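Side-chain contacts in neural-cadherin (PDB 3UBF), which mediates calcium-dependent, preferentially homophilic cell-cell adhesion through extracellular cadherin repeats, and may thereby contribute to the sorting of cell types: residues P104-R109 with I141-V146; L130-P135 with V181-Q186. All blocks are in the same frame, centred on the assembly; numbering follows the deposited sequence.

Contact 1: residues P104-R109 with I141-V146. With ZN (zinc ion), chain C.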
ATOM      1  N   PRO A 104       3.054   0.718  -5.911  1.00 37.55           N
ATOM      2  CA  PRO A 104       2.363  -0.286  -5.116  1.00 35.99           C
ATOM      3  C   PRO A 104       3.059  -0.525  -3.784  1.00 35.13           C
ATOM      4  O   PRO A 104       4.248  -0.223  -3.618  1.00 34.74           O
ATOM      5  CB  PRO A 104       2.432  -1.546  -5.985  1.00 35.44           C
ATOM      6  CG  PRO A 104       3.577  -1.330  -6.886  1.00 35.82           C
ATOM      7  CD  PRO A 104       3.642   0.143  -7.134  1.00 37.27           C
ATOM      8  N   TYR A 105       2.298  -1.045  -2.834  1.00 34.72           N
ATOM      9  CA  TYR A 105       2.836  -1.422  -1.543  1.00 33.97           C
ATOM     10  C   TYR A 105       2.170  -2.721  -1.157  1.00 33.00           C
ATOM     11  O   TYR A 105       1.028  -2.974  -1.538  1.00 33.07           O
ATOM     12  CB  TYR A 105       2.571  -0.335  -0.502  1.00 34.69           C
ATOM     13  CG  TYR A 105       1.152   0.147  -0.493  1.00 35.66           C
ATOM     14  CD1 TYR A 105       0.220  -0.373   0.401  1.00 34.07           C
ATOM     15  CD2 TYR A 105       0.736   1.121  -1.386  1.00 38.26           C
ATOM     16  CE1 TYR A 105      -1.080   0.056   0.403  1.00 36.47           C
ATOM     17  CE2 TYR A 105      -0.577   1.554  -1.403  1.00 40.51           C
ATOM     18  CZ  TYR A 105      -1.476   1.021  -0.508  1.00 40.44           C
ATOM     19  OH  TYR A 105      -2.772   1.481  -0.540  1.00 44.79           O
ATOM     20  N   PHE A 106       2.896  -3.558  -0.430  1.00 32.17           N
ATOM     21  CA  PHE A 106       2.327  -4.794   0.083  1.00 31.40           C
ATOM     22  C   PHE A 106       1.291  -4.495   1.153  1.00 31.99           C
ATOM     23  O   PHE A 106       1.521  -3.652   2.034  1.00 32.45           O
ATOM     24  CB  PHE A 106       3.425  -5.696   0.619  1.00 30.15           C
ATOM     25  CG  PHE A 106       4.275  -6.310  -0.466  1.00 30.88           C
ATOM     26  CD1 PHE A 106       5.588  -5.889  -0.659  1.00 30.57           C
ATOM     27  CD2 PHE A 106       3.749  -7.294  -1.311  1.00 29.30           C
ATOM     28  CE1 PHE A 106       6.364  -6.445  -1.648  1.00 30.87           C
ATOM     29  CE2 PHE A 106       4.514  -7.853  -2.319  1.00 29.29           C
ATOM     30  CZ  PHE A 106       5.824  -7.432  -2.495  1.00 30.67           C
ATOM     31  N   ILE A 107       0.141  -5.152   1.028  1.00 32.13           N
ATOM     32  CA  ILE A 107      -0.914  -5.113   2.047  1.00 33.36           C
ATOM     33  C   ILE A 107      -0.959  -6.362   2.931  1.00 32.98           C
ATOM     34  O   ILE A 107      -1.744  -6.422   3.876  1.00 34.24           O
ATOM     35  CB  ILE A 107      -2.325  -4.781   1.459  1.00 34.11           C
ATOM     36  CG1 ILE A 107      -2.812  -5.878   0.518  1.00 33.70           C
ATOM     37  CG2 ILE A 107      -2.284  -3.447   0.737  1.00 34.60           C
ATOM     38  CD1 ILE A 107      -4.250  -5.689   0.032  1.00 35.89           C
ATOM     39  N   ASN A 108      -0.119  -7.348   2.640  1.00 32.14           N
ATOM     40  CA  ASN A 108       0.092  -8.468   3.587  1.00 32.17           C
ATOM     41  C   ASN A 108       0.307  -7.996   5.019  1.00 32.67           C
ATOM     42  O   ASN A 108       1.149  -7.130   5.280  1.00 33.11           O
ATOM     43  CB  ASN A 108       1.273  -9.328   3.163  1.00 30.76           C
ATOM     44  CG  ASN A 108       1.029 -10.028   1.852  1.00 31.66           C
ATOM     45  OD1 ASN A 108       1.433  -9.533   0.796  1.00 33.58           O
ATOM     46  ND2 ASN A 108       0.341 -11.167   1.898  1.00 28.09           N
ATOM     47  N   ARG A 109      -0.479  -8.539   5.940  1.00 32.88           N
ATOM     48  CA  ARG A 109      -0.261  -8.283   7.355  1.00 33.51           C
ATOM     49  C   ARG A 109      -0.297  -9.601   8.134  1.00 34.10           C
ATOM     50  O   ARG A 109      -1.015 -10.522   7.741  1.00 34.32           O
ATOM     51  CB  ARG A 109      -1.255  -7.246   7.900  1.00 34.66           C
ATOM     52  CG  ARG A 109      -1.085  -5.801   7.342  1.00 32.41           C
ATOM     53  CD  ARG A 109       0.274  -5.174   7.701  1.00 29.67           C
ATOM     54  NE  ARG A 109       0.420  -3.794   7.217  1.00 28.70           N
ATOM     55  CZ  ARG A 109       0.858  -3.461   5.998  1.00 26.27           C
ATOM     56  NH1 ARG A 109       1.196  -4.385   5.124  1.00 25.89           N
ATOM     57  NH2 ARG A 109       0.956  -2.199   5.639  1.00 27.24           N
ATOM     58  N   ILE A 141       0.035  -5.305 -11.821  1.00 41.87           N
ATOM     59  CA  ILE A 141       1.287  -5.600 -11.157  1.00 40.89           C
ATOM     60  C   ILE A 141       1.686  -7.060 -11.316  1.00 40.58           C
ATOM     61  O   ILE A 141       0.826  -7.951 -11.432  1.00 40.88           O
ATOM     62  CB  ILE A 141       1.252  -5.216  -9.653  1.00 40.27           C
ATOM     63  CG1 ILE A 141       0.205  -6.036  -8.894  1.00 40.36           C
ATOM     64  CG2 ILE A 141       1.036  -3.710  -9.474  1.00 40.14           C
ATOM     65  CD1 ILE A 141       0.115  -5.687  -7.405  1.00 41.80           C
ATOM     66  N   HIS A 142       2.994  -7.292 -11.348  1.00 39.76           N
ATOM     67  CA  HIS A 142       3.532  -8.645 -11.394  1.00 39.18           C
ATOM     68  C   HIS A 142       4.380  -8.894 -10.161  1.00 37.49           C
ATOM     69  O   HIS A 142       5.240  -8.082  -9.811  1.00 37.37           O
ATOM     70  CB  HIS A 142       4.380  -8.882 -12.642  1.00 40.35           C
ATOM     71  CG  HIS A 142       3.604  -8.891 -13.917  1.00 43.70           C
ATOM     72  ND1 HIS A 142       4.210  -9.031 -15.147  1.00 47.18           N
ATOM     73  CD2 HIS A 142       2.280  -8.745 -14.165  1.00 46.84           C
ATOM     74  CE1 HIS A 142       3.291  -8.988 -16.097  1.00 49.16           C
ATOM     75  NE2 HIS A 142       2.111  -8.812 -15.529  1.00 48.67           N
ATOM     76  N   TYR A 143       4.132 -10.019  -9.507  1.00 36.38           N
ATOM     77  CA  TYR A 143       4.925 -10.437  -8.376  1.00 35.06           C
ATOM     78  C   TYR A 143       6.057 -11.331  -8.843  1.00 35.69           C
ATOM     79  O   TYR A 143       5.876 -12.152  -9.734  1.00 36.70           O
ATOM     80  CB  TYR A 143       4.059 -11.210  -7.393  1.00 34.03           C
ATOM     81  CG  TYR A 143       2.832 -10.479  -6.914  1.00 33.14           C
ATOM     82  CD1 TYR A 143       1.634 -10.554  -7.625  1.00 32.95           C
ATOM     83  CD2 TYR A 143       2.857  -9.730  -5.739  1.00 30.89           C
ATOM     84  CE1 TYR A 143       0.502  -9.904  -7.183  1.00 32.68           C
ATOM     85  CE2 TYR A 143       1.726  -9.082  -5.292  1.00 30.43           C
ATOM     86  CZ  TYR A 143       0.560  -9.173  -6.024  1.00 32.53           C
ATOM     87  OH  TYR A 143      -0.565  -8.528  -5.597  1.00 37.84           O
ATOM     88  N   PHE A 144       7.226 -11.180  -8.238  1.00 35.84           N
ATOM     89  CA  PHE A 144       8.351 -12.067  -8.535  1.00 36.54           C
ATOM     90  C   PHE A 144       9.364 -12.113  -7.408  1.00 36.24           C
ATOM     91  O   PHE A 144       9.372 -11.249  -6.531  1.00 35.90           O
ATOM     92  CB  PHE A 144       9.032 -11.693  -9.858  1.00 37.62           C
ATOM     93  CG  PHE A 144       9.509 -10.272  -9.924  1.00 37.80           C
ATOM     94  CD1 PHE A 144      10.800  -9.937  -9.542  1.00 37.67           C
ATOM     95  CD2 PHE A 144       8.678  -9.269 -10.419  1.00 39.39           C
ATOM     96  CE1 PHE A 144      11.254  -8.616  -9.625  1.00 39.20           C
ATOM     97  CE2 PHE A 144       9.123  -7.943 -10.517  1.00 39.08           C
ATOM     98  CZ  PHE A 144      10.411  -7.616 -10.111  1.00 39.19           C
ATOM     99  N   ILE A 145      10.214 -13.133  -7.445  1.00 37.06           N
ATOM    100  CA  ILE A 145      11.263 -13.325  -6.442  1.00 37.34           C
ATOM    101  C   ILE A 145      12.534 -12.641  -6.917  1.00 38.43           C
ATOM    102  O   ILE A 145      13.011 -12.936  -8.014  1.00 40.00           O
ATOM    103  CB  ILE A 145      11.540 -14.841  -6.223  1.00 37.25           C
ATOM    104  CG1 ILE A 145      10.331 -15.512  -5.576  1.00 36.79           C
ATOM    105  CG2 ILE A 145      12.798 -15.059  -5.384  1.00 37.42           C
ATOM    106  CD1 ILE A 145      10.260 -16.994  -5.808  1.00 36.79           C
ATOM    107  N   VAL A 146      13.084 -11.745  -6.099  1.00 38.70           N
ATOM    108  CA  VAL A 146      14.343 -11.088  -6.448  1.00 40.35           C
ATOM    109  C   VAL A 146      15.551 -11.790  -5.842  1.00 41.15           C
ATOM    110  O   VAL A 146      16.669 -11.621  -6.313  1.00 42.70           O
ATOM    111  CB  VAL A 146      14.355  -9.552  -6.134  1.00 40.65           C
ATOM    112  CG1 VAL A 146      12.998  -8.935  -6.396  1.00 39.78           C
ATOM    113  CG2 VAL A 146      14.797  -9.264  -4.716  1.00 40.73           C
TER
HETATM  114 ZN    ZN C   2       6.093 -10.176 -15.151  1.00 51.51          ZN
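Pro-104 and Phe-106 look across the inside of a beta sandwich at Ile-141 and Tyr-143, with CA atoms 8.1 Å apart for Pro-104 and Ile-141 and 10.5 Å apart for Phe-106 and Tyr-143. That is too far for backbone pairing, so side chains alone bridge the gap. At the closer pair, short groups suffice: CB of Pro-104 meets the CG2 branch of Ile-141 at 4.3 Å. The wider spacing suits two aromatic residues, which reach inward and meet rim to rim, CE2 of Phe-106 being 4.2 Å from CD2 of Tyr-143. Each atom lies near the plane of the other ring, so the rings touch at their edges and do not stack. With CG of Tyr-143 anti to the carbonyl carbon (chi1 -55°), the ring extends across the interior and its OH hydrogen-bonds with the backbone N of Ala-132, satisfying a polar group in a buried place. His-142, between the two inward residues, faces the other way, and its ND1 binds a zinc ion at 2.2 Å together with Glu-158. Beyond Phe-106 the chain is tied by Arg-109, whose NH1 donates to O of Asn-108 at 2.7 Å and to O of Phe-106 at 3.2 Å, approaching both from above the carbonyl planes. The contact lies in the second of the three cadherin repeats of this fragment. It joins strand 105-106, at the border of one sheet beside strand 126-133, to strand 141-149, which borders the opposing sheet beside strand 176-185; Met-113 of strand 113-117 also packs on Phe-106.

Contact 2: residues L130-P135 with V181-Q186. With ZN (zinc ion), chain G.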
ATOM      1  N   LEU A 130       1.197 -13.362  -1.772  1.00 36.00           N
ATOM      2  CA  LEU A 130       1.607 -11.967  -1.825  1.00 36.06           C
ATOM      3  C   LEU A 130       0.451 -11.126  -2.327  1.00 36.82           C
ATOM      4  O   LEU A 130      -0.206 -11.501  -3.304  1.00 37.19           O
ATOM      5  CB  LEU A 130       2.801 -11.794  -2.759  1.00 35.64           C
ATOM      6  CG  LEU A 130       4.034 -12.639  -2.447  1.00 35.39           C
ATOM      7  CD1 LEU A 130       5.000 -12.501  -3.600  1.00 34.51           C
ATOM      8  CD2 LEU A 130       4.674 -12.225  -1.100  1.00 33.52           C
ATOM      9  N   GLN A 131       0.182 -10.015  -1.641  1.00 37.04           N
ATOM     10  CA  GLN A 131      -0.854  -9.077  -2.076  1.00 38.41           C
ATOM     11  C   GLN A 131      -0.317  -7.678  -1.965  1.00 38.26           C
ATOM     12  O   GLN A 131      -0.074  -7.189  -0.864  1.00 38.76           O
ATOM     13  CB  GLN A 131      -2.125  -9.202  -1.239  1.00 39.08           C
ATOM     14  CG  GLN A 131      -2.837 -10.543  -1.373  1.00 43.11           C
ATOM     15  CD  GLN A 131      -3.664 -10.893  -0.137  1.00 48.50           C
ATOM     16  OE1 GLN A 131      -4.589 -10.155   0.235  1.00 51.04           O
ATOM     17  NE2 GLN A 131      -3.323 -12.016   0.516  1.00 48.41           N
ATOM     18  N   ALA A 132      -0.100  -7.050  -3.116  1.00 38.20           N
ATOM     19  CA  ALA A 132       0.231  -5.640  -3.171  1.00 37.75           C
ATOM     20  C   ALA A 132      -0.957  -4.863  -3.734  1.00 38.74           C
ATOM     21  O   ALA A 132      -1.806  -5.415  -4.435  1.00 39.37           O
ATOM     22  CB  ALA A 132       1.453  -5.432  -4.026  1.00 37.61           C
ATOM     23  N   ARG A 133      -1.008  -3.578  -3.417  1.00 39.08           N
ATOM     24  CA  ARG A 133      -2.018  -2.686  -3.938  1.00 40.12           C
ATOM     25  C   ARG A 133      -1.321  -1.551  -4.656  1.00 39.94           C
ATOM     26  O   ARG A 133      -0.392  -0.944  -4.111  1.00 40.21           O
ATOM     27  CB  ARG A 133      -2.854  -2.136  -2.786  1.00 41.07           C
ATOM     28  CG  ARG A 133      -3.913  -1.136  -3.176  1.00 44.26           C
ATOM     29  CD  ARG A 133      -4.577  -0.568  -1.921  1.00 48.67           C
ATOM     30  NE  ARG A 133      -5.364  -1.579  -1.208  1.00 51.06           N
ATOM     31  CZ  ARG A 133      -5.627  -1.552   0.100  1.00 52.03           C
ATOM     32  NH1 ARG A 133      -6.361  -2.518   0.654  1.00 51.13           N
ATOM     33  NH2 ARG A 133      -5.147  -0.571   0.858  1.00 52.42           N
ATOM     34  N   ASP A 134      -1.748  -1.292  -5.886  1.00 39.91           N
ATOM     35  CA  ASP A 134      -1.355  -0.094  -6.613  1.00 39.75           C
ATOM     36  C   ASP A 134      -2.466   0.911  -6.374  1.00 40.30           C
ATOM     37  O   ASP A 134      -3.619   0.641  -6.705  1.00 40.13           O
ATOM     38  CB  ASP A 134      -1.179  -0.379  -8.112  1.00 40.12           C
ATOM     39  CG  ASP A 134      -0.453   0.742  -8.853  1.00 40.88           C
ATOM     40  OD1 ASP A 134      -0.825   1.924  -8.712  1.00 41.48           O
ATOM     41  OD2 ASP A 134       0.494   0.441  -9.610  1.00 40.61           O
ATOM     42  N   PRO A 135      -2.131   2.066  -5.764  1.00 40.66           N
ATOM     43  CA  PRO A 135      -3.152   3.107  -5.563  1.00 41.85           C
ATOM     44  C   PRO A 135      -3.769   3.549  -6.882  1.00 43.35           C
ATOM     45  O   PRO A 135      -4.885   4.079  -6.886  1.00 44.68           O
ATOM     46  CB  PRO A 135      -2.387   4.261  -4.885  1.00 41.65           C
ATOM     47  CG  PRO A 135      -0.935   3.943  -5.045  1.00 40.98           C
ATOM     48  CD  PRO A 135      -0.846   2.431  -5.134  1.00 40.19           C
ATOM     49  N   VAL A 181      10.826 -10.789  -2.149  1.00 35.62           N
ATOM     50  CA  VAL A 181       9.759 -10.705  -3.133  1.00 35.90           C
ATOM     51  C   VAL A 181       9.463  -9.245  -3.432  1.00 36.71           C
ATOM     52  O   VAL A 181       9.772  -8.356  -2.632  1.00 37.12           O
ATOM     53  CB  VAL A 181       8.478 -11.388  -2.622  1.00 35.81           C
ATOM     54  CG1 VAL A 181       8.664 -12.913  -2.514  1.00 35.59           C
ATOM     55  CG2 VAL A 181       8.058 -10.794  -1.270  1.00 36.31           C
ATOM     56  N   LYS A 182       8.858  -8.997  -4.585  1.00 37.24           N
ATOM     57  CA  LYS A 182       8.670  -7.648  -5.067  1.00 38.05           C
ATOM     58  C   LYS A 182       7.467  -7.716  -5.975  1.00 38.30           C
ATOM     59  O   LYS A 182       7.230  -8.744  -6.610  1.00 37.81           O
ATOM     60  CB  LYS A 182       9.904  -7.262  -5.872  1.00 39.09           C
ATOM     61  CG  LYS A 182      10.119  -5.800  -6.184  1.00 41.94           C
ATOM     62  CD  LYS A 182      11.326  -5.706  -7.126  1.00 45.90           C
ATOM     63  CE  LYS A 182      11.624  -4.298  -7.574  1.00 49.61           C
ATOM     64  NZ  LYS A 182      12.343  -3.524  -6.521  1.00 51.78           N
ATOM     65  N   ALA A 183       6.693  -6.638  -6.017  1.00 38.85           N
ATOM     66  CA  ALA A 183       5.634  -6.516  -7.005  1.00 40.09           C
ATOM     67  C   ALA A 183       5.953  -5.302  -7.851  1.00 41.87           C
ATOM     68  O   ALA A 183       6.305  -4.246  -7.329  1.00 42.42           O
ATOM     69  CB  ALA A 183       4.286  -6.380  -6.353  1.00 39.55           C
ATOM     70  N   GLU A 184       5.872  -5.462  -9.162  1.00 43.24           N
ATOM     71  CA  GLU A 184       6.280  -4.408 -10.061  1.00 45.03           C
ATOM     72  C   GLU A 184       5.124  -4.027 -10.949  1.00 46.65           C
ATOM     73  O   GLU A 184       4.331  -4.870 -11.381  1.00 46.83           O
ATOM     74  CB  GLU A 184       7.504  -4.804 -10.899  1.00 45.53           C
ATOM     75  CG  GLU A 184       8.074  -3.646 -11.726  1.00 47.78           C
ATOM     76  CD  GLU A 184       9.339  -3.997 -12.499  1.00 49.51           C
ATOM     77  OE1 GLU A 184      10.152  -4.796 -12.001  1.00 49.17           O
ATOM     78  OE2 GLU A 184       9.535  -3.453 -13.609  1.00 52.43           O
ATOM     79  N   ASP A 185       5.061  -2.734 -11.212  1.00 48.39           N
ATOM     80  CA  ASP A 185       4.035  -2.119 -12.003  1.00 50.49           C
ATOM     81  C   ASP A 185       4.349  -2.294 -13.482  1.00 52.65           C
ATOM     82  O   ASP A 185       5.496  -2.128 -13.896  1.00 53.18           O
ATOM     83  CB  ASP A 185       4.044  -0.636 -11.673  1.00 51.49           C
ATOM     84  CG  ASP A 185       2.756   0.017 -11.976  1.00 52.49           C
ATOM     85  OD1 ASP A 185       1.942  -0.595 -12.703  1.00 58.28           O
ATOM     86  OD2 ASP A 185       2.545   1.121 -11.467  1.00 48.65           O
ATOM     87  N   GLN A 186       3.323  -2.609 -14.268  1.00 54.42           N
ATOM     88  CA  GLN A 186       3.460  -2.763 -15.715  1.00 57.42           C
ATOM     89  C   GLN A 186       3.160  -1.441 -16.413  1.00 59.94           C
ATOM     90  O   GLN A 186       3.174  -1.354 -17.650  1.00 62.08           O
ATOM     91  CB  GLN A 186       2.526  -3.866 -16.230  1.00 58.07           C
ATOM     92  CG  GLN A 186       2.699  -5.209 -15.531  1.00 56.94           C
ATOM     93  CD  GLN A 186       4.087  -5.791 -15.736  1.00 58.14           C
ATOM     94  OE1 GLN A 186       4.426  -6.218 -16.839  1.00 60.75           O
ATOM     95  NE2 GLN A 186       4.901  -5.802 -14.674  1.00 55.63           N
TER
HETATM   96 ZN    ZN G   6       1.274   1.669 -10.450  1.00 49.46          ZN
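OD2 of Asp-134 and OD2 of Asp-185 bind one zinc ion, which His-139 ND1 also holds. Both oxygens sit 1.7 Å from the zinc, short for such a bond, and the exact length is doubtful. The shared metal probably offsets the repulsion that OD2 of Asp-134 and OD2 of Asp-185, 2.8 Å apart, would otherwise feel. The two side chains cross at about a right angle, with their carboxylate planes 72° apart. CG anti to the backbone N (chi1 -166°) swings the Asp-134 carboxylate toward the metal, and in both residues OD1 accepts the N-H two residues on, from Asp-136 and Asn-187, an Asx turn that is likely to limit carboxylate rotation. Further in, the two backbones come closest at Ala-132 and Ala-183, CA atoms 6.7 Å apart, where CB meets CB at 3.8 Å; small methyls fit this narrow separation. Deeper still, Leu-130 and Val-181 reach toward each other tip to tip, with CD2 of Leu-130 3.7 Å from Val-181 CG2 and CD1 3.8 Å from CG1. With an alanine in place of Leu-130 both leucine methyls would be gone, and a gap would probably open over the branches of Val-181. Asp-134 begins the Asp-Pro-Asp form of the cadherin DxD motif. The segments run 26° from parallel in opposing sheets, strand 126-133 lying between 105-106 and 162-165, and strand 176-185 between 141-149 and 201-207.

How the contacts relate
Contacts 1 and 2 are two crossings of one sandwich interior, their centres 4 Å apart. In one sheet they are joined by Asn-108 OD1 and Gln-131 N, 2.8 Å apart; in the other by His-142 N and Glu-184 O, also at 2.8 Å, both probable hydrogen bonds. Tyr-143 of contact 1 packs on both Leu-130 and Ala-183 of contact 2, so the apolar layer runs from one into the other. Their zinc ions differ in setting: that of contact 1 lies on the outer face of its sheet, that of contact 2 between the sheets at the linker end, where Pro-104 CD approaches it to 4.4 Å. Nearby, Asp-136 and Asp-138 serve further metal sites with residues of the preceding repeat.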